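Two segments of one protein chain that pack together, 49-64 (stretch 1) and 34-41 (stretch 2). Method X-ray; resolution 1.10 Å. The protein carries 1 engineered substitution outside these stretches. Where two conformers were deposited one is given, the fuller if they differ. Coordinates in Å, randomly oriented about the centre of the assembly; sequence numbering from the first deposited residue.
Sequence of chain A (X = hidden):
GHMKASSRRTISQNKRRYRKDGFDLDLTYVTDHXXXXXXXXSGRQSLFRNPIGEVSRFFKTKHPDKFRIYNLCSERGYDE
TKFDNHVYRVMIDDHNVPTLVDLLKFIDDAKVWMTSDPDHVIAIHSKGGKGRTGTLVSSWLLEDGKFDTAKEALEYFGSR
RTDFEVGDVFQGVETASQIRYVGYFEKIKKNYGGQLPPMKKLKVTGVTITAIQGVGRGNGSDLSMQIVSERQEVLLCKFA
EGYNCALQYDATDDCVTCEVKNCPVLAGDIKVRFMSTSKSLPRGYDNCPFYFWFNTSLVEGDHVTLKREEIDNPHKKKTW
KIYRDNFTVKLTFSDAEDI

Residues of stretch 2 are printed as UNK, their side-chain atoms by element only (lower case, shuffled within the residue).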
# COMPACT_ATOMS: atom_id res chain seq x y z
N ARG A 49 17.95 -13.68 -6.76
CA ARG A 49 18.22 -12.33 -6.26
C ARG A 49 19.18 -11.57 -7.15
O ARG A 49 20.01 -12.16 -7.86
CB ARG A 49 18.71 -12.39 -4.82
CG ARG A 49 19.94 -13.23 -4.66
CD ARG A 49 20.05 -13.89 -3.26
NE ARG A 49 20.87 -13.08 -2.36
CZ ARG A 49 20.72 -13.01 -1.04
NH1 ARG A 49 19.77 -13.72 -0.43
NH2 ARG A 49 21.52 -12.24 -0.31
N ASN A 50 19.07 -10.24 -7.09
CA ASN A 50 19.97 -9.35 -7.79
C ASN A 50 21.13 -9.01 -6.87
O ASN A 50 20.94 -8.34 -5.88
CB ASN A 50 19.27 -8.01 -8.05
CG ASN A 50 18.23 -8.06 -9.16
OD1 ASN A 50 17.99 -9.09 -9.80
ND2 ASN A 50 17.57 -6.91 -9.38
N PRO A 51 22.34 -9.48 -7.17
CA PRO A 51 23.48 -9.15 -6.29
C PRO A 51 23.76 -7.65 -6.35
O PRO A 51 23.81 -7.07 -7.44
CB PRO A 51 24.63 -9.94 -6.91
CG PRO A 51 23.99 -11.01 -7.75
CD PRO A 51 22.74 -10.36 -8.28
N ILE A 52 23.94 -7.04 -5.18
CA ILE A 52 24.15 -5.59 -5.11
C ILE A 52 25.34 -5.11 -5.95
O ILE A 52 25.27 -4.04 -6.55
CB ILE A 52 24.25 -5.09 -3.65
CG1 ILE A 52 24.26 -3.56 -3.60
CG2 ILE A 52 25.47 -5.69 -2.94
CD1 ILE A 52 23.87 -3.01 -2.24
N GLY A 53 26.41 -5.91 -6.01
CA GLY A 53 27.55 -5.57 -6.86
C GLY A 53 27.16 -5.44 -8.32
O GLY A 53 27.64 -4.54 -9.02
N GLU A 54 26.28 -6.33 -8.80
CA GLU A 54 25.82 -6.28 -10.18
C GLU A 54 24.85 -5.12 -10.43
O GLU A 54 24.90 -4.48 -11.47
CB GLU A 54 25.19 -7.62 -10.59
CG GLU A 54 26.22 -8.70 -10.85
CD GLU A 54 27.08 -8.33 -12.03
OE1 GLU A 54 26.57 -8.43 -13.17
OE2 GLU A 54 28.23 -7.87 -11.83
N VAL A 55 23.98 -4.84 -9.47
CA VAL A 55 23.05 -3.73 -9.62
C VAL A 55 23.81 -2.40 -9.64
O VAL A 55 23.55 -1.53 -10.48
CB VAL A 55 21.97 -3.74 -8.52
CG1 VAL A 55 20.95 -2.62 -8.73
CG2 VAL A 55 21.25 -5.08 -8.50
N SER A 56 24.77 -2.25 -8.73
CA SER A 56 25.53 -1.01 -8.71
C SER A 56 26.38 -0.86 -9.98
O SER A 56 26.45 0.24 -10.55
CB SER A 56 26.32 -0.83 -7.44
OG SER A 56 27.20 -1.91 -7.29
N ARG A 57 26.98 -1.96 -10.44
CA ARG A 57 27.68 -1.95 -11.73
C ARG A 57 26.77 -1.53 -12.89
O ARG A 57 27.17 -0.78 -13.76
CB ARG A 57 28.32 -3.32 -12.00
CG ARG A 57 29.23 -3.37 -13.24
CD ARG A 57 29.96 -4.70 -13.35
NE ARG A 57 29.11 -5.82 -13.75
CZ ARG A 57 28.84 -6.14 -15.02
NH1 ARG A 57 28.08 -7.20 -15.29
NH2 ARG A 57 29.34 -5.42 -16.02
N PHE A 58 25.54 -2.05 -12.90
CA PHE A 58 24.58 -1.69 -13.92
C PHE A 58 24.38 -0.18 -14.00
O PHE A 58 24.45 0.42 -15.07
CB PHE A 58 23.24 -2.40 -13.64
CG PHE A 58 22.14 -2.07 -14.63
CD1 PHE A 58 21.92 -2.89 -15.74
CD2 PHE A 58 21.34 -0.93 -14.47
CE1 PHE A 58 20.91 -2.59 -16.65
CE2 PHE A 58 20.33 -0.61 -15.39
CZ PHE A 58 20.12 -1.44 -16.49
N PHE A 59 24.10 0.44 -12.86
CA PHE A 59 23.82 1.87 -12.85
C PHE A 59 25.02 2.74 -13.19
O PHE A 59 24.91 3.69 -13.95
CB PHE A 59 23.13 2.27 -11.55
CG PHE A 59 21.70 1.85 -11.56
CD1 PHE A 59 20.77 2.59 -12.30
CD2 PHE A 59 21.28 0.69 -10.91
CE1 PHE A 59 19.46 2.18 -12.40
CE2 PHE A 59 19.97 0.27 -11.01
CZ PHE A 59 19.05 1.02 -11.76
N LYS A 60 26.18 2.36 -12.66
CA LYS A 60 27.40 3.10 -12.96
C LYS A 60 27.78 3.00 -14.43
O LYS A 60 28.36 3.94 -15.00
CB LYS A 60 28.52 2.60 -12.07
CG LYS A 60 28.33 2.99 -10.63
CD LYS A 60 29.44 2.48 -9.77
CE LYS A 60 29.12 2.63 -8.30
NZ LYS A 60 29.81 1.55 -7.52
N THR A 61 27.46 1.86 -15.06
CA THR A 61 27.80 1.60 -16.46
C THR A 61 26.81 2.23 -17.42
O THR A 61 27.20 2.87 -18.40
CB THR A 61 27.86 0.06 -16.74
OG1 THR A 61 28.85 -0.52 -15.89
CG2 THR A 61 28.21 -0.24 -18.22
N LYS A 62 25.52 2.05 -17.14
CA LYS A 62 24.46 2.44 -18.06
C LYS A 62 23.95 3.86 -17.87
O LYS A 62 23.42 4.47 -18.81
CB LYS A 62 23.28 1.47 -17.96
CG LYS A 62 23.58 0.02 -18.32
CD LYS A 62 23.79 -0.17 -19.79
CE LYS A 62 23.72 -1.64 -20.17
NZ LYS A 62 24.01 -1.78 -21.62
N HIS A 63 24.07 4.37 -16.64
CA HIS A 63 23.53 5.69 -16.32
C HIS A 63 24.51 6.48 -15.46
O HIS A 63 24.13 7.03 -14.42
CB HIS A 63 22.17 5.55 -15.61
CG HIS A 63 21.14 4.81 -16.41
ND1 HIS A 63 20.50 5.38 -17.49
CD2 HIS A 63 20.67 3.55 -16.30
CE1 HIS A 63 19.66 4.50 -18.00
NE2 HIS A 63 19.74 3.38 -17.30
N PRO A 64 25.80 6.53 -15.88
CA PRO A 64 26.80 7.13 -14.99
C PRO A 64 26.44 8.56 -14.57
O PRO A 64 26.12 9.41 -15.41
CB PRO A 64 28.10 7.11 -15.82
CG PRO A 64 27.65 7.00 -17.22
CD PRO A 64 26.40 6.16 -17.17
N UNK A 34 12.39 5.40 -16.00
CA UNK A 34 11.81 4.93 -14.75
C UNK A 34 11.94 3.43 -14.70
O UNK A 34 11.34 2.72 -15.52
c UNK A 34 9.71 4.83 -13.36
c UNK A 34 10.16 6.87 -14.73
c UNK A 34 10.31 5.37 -14.64
N UNK A 35 12.73 2.95 -13.74
CA UNK A 35 13.04 1.56 -13.57
C UNK A 35 12.34 1.03 -12.32
O UNK A 35 12.30 1.72 -11.30
c UNK A 35 14.57 1.37 -13.49
c UNK A 35 14.95 -0.02 -12.99
c UNK A 35 16.67 2.07 -14.76
c UNK A 35 15.20 1.66 -14.86
N UNK A 36 11.81 -0.20 -12.41
CA UNK A 36 11.32 -0.95 -11.26
C UNK A 36 12.18 -2.19 -11.12
O UNK A 36 12.47 -2.86 -12.11
c UNK A 36 9.88 -1.34 -11.47
N UNK A 37 12.60 -2.53 -9.90
CA UNK A 37 13.48 -3.69 -9.72
C UNK A 37 13.27 -4.29 -8.33
O UNK A 37 12.62 -3.69 -7.46
c UNK A 37 17.51 -0.71 -8.03
c UNK A 37 14.94 -3.31 -9.99
s UNK A 37 17.11 -1.74 -9.45
c UNK A 37 15.46 -2.30 -8.98
N UNK A 38 13.84 -5.47 -8.13
CA UNK A 38 13.81 -6.13 -6.83
C UNK A 38 14.97 -5.66 -5.94
O UNK A 38 15.76 -4.78 -6.33
o UNK A 38 14.91 -8.03 -7.78
c UNK A 38 13.81 -7.65 -7.02
N UNK A 39 15.05 -6.22 -4.74
CA UNK A 39 16.00 -5.74 -3.76
C UNK A 39 17.46 -6.03 -4.16
O UNK A 39 17.78 -7.16 -4.57
c UNK A 39 18.21 -5.46 0.33
c UNK A 39 16.39 -5.73 -1.26
c UNK A 39 17.63 -6.13 -0.77
c UNK A 39 16.30 -4.01 0.44
c UNK A 39 17.53 -4.40 0.92
c UNK A 39 15.73 -6.41 -2.42
c UNK A 39 15.74 -4.67 -0.63
N UNK A 40 18.37 -5.04 -4.05
CA UNK A 40 19.80 -5.30 -4.34
C UNK A 40 20.39 -6.03 -3.14
O UNK A 40 20.61 -5.44 -2.07
c UNK A 40 20.41 -3.89 -4.51
c UNK A 40 19.44 -2.93 -4.03
c UNK A 40 18.14 -3.62 -3.72
N UNK A 41 20.65 -7.32 -3.33
CA UNK A 41 20.88 -8.24 -2.23
C UNK A 41 22.36 -8.42 -1.89
O UNK A 41 23.23 -8.23 -2.73
o UNK A 41 18.85 -9.37 -2.83
c UNK A 41 20.23 -9.57 -2.57
O HOH W 1 18.04 -4.53 -7.78
O HOH W 2 16.66 -9.14 -6.03

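Position 34 carries three side-chain carbons, one bearing the other two. A fork at the first carbon with two single-carbon arms is valine. Val 34 makes no contact with stretch 1; its side chain is out of reach.

Position 35 has four carbons, forked at the first, with one arm two carbons long. The carbon ending that long arm approaches the edge of the Phe 59 ring, near its plane. Beta-branching with unequal arms identifies isoleucine. In Ile 35, CD1 lies 3.7 Å from Phe 59 CE1 and 4.2 Å from His 63 NE2, and the CA-to-CB bond points toward the helix.

Position 36 has a single carbon, out of reach of stretch 1, and is therefore alanine. Ala 36 and Val 34 are both out of reach while the residue between them points toward the helix, the alternation expected of a strand.

Position 37 is an unbranched chain of two carbons, a sulfur and a terminal carbon. The sulfur lies at the edge of the Phe 59 ring and the terminal carbon packs on Val 55. A thioether of this length is methionine. Met 37 has chi1 p, with chi2 and chi3 both t, so the chain is extended beyond its first bond. Met 37 SD sits 3.8 Å from Phe 59 CE2 and 5.0 Å from the ring centroid, 80° off the ring normal, which places the sulfur at the ring edge. Met 37 CE lies 4.0 Å from Val 55 CG1.

Position 38 shows one carbon followed by one oxygen, and the oxygen lies near Asn 50 ND2; this is the side chain of serine. Ser 38 OG is 3.3 Å from Asn 50 ND2, but the angle is too poor for a hydrogen bond. Water joins the residues instead: water 1 donates to Ser 38 O (2.7 Å) and accepts from Asn 50 ND2 (2.9 Å). Water 2 lies 2.7 Å from Ser 38 OG and accepts from Asn 50 N at 2.9 Å.

Position 39 has one carbon leading to a six-carbon ring with no heteroatom, hence phenylalanine. The CA-to-CB bond of Phe 39 points away from stretch 1, and its carbonyl O accepts from water 2 at 2.7 Å.

Position 40 has three carbons closing a ring onto the backbone N, and the ring packs on Ile 52 and Val 55; the closure defines proline. Pro 40 CB packs 4.0 Å from Ile 52 CG1 and 4.2 Å from Val 55 CG2. Its closed ring leaves the backbone N without a hydrogen to donate.

Position 41 again has one carbon and one oxygen, with CB over one face of the Arg 49 guanidinium: serine. Ser 41 CB lies 3.6 Å from Arg 49 NE, while Ser 41 OG donates to Phe 39 O at 3.0 Å.

The contact combines polar and apolar parts. Ser 41 N donates to Asn 50 O (2.8 Å, 173°), and Ile 52 N donates to Ser 41 O (2.8 Å, 155°), fixing a parallel register just where the helix begins. Beyond it, helix and strand run nearly antiparallel at 172°. Their axes stand 13.0 Å apart at closest approach, a gap bridged by side chains: Val 55 and Phe 59 meet Met 37, and Phe 59 reaches Ile 35. Together the stretches bury 572 Å².

Stretch 2, residues 34-41: VIAMSFPS
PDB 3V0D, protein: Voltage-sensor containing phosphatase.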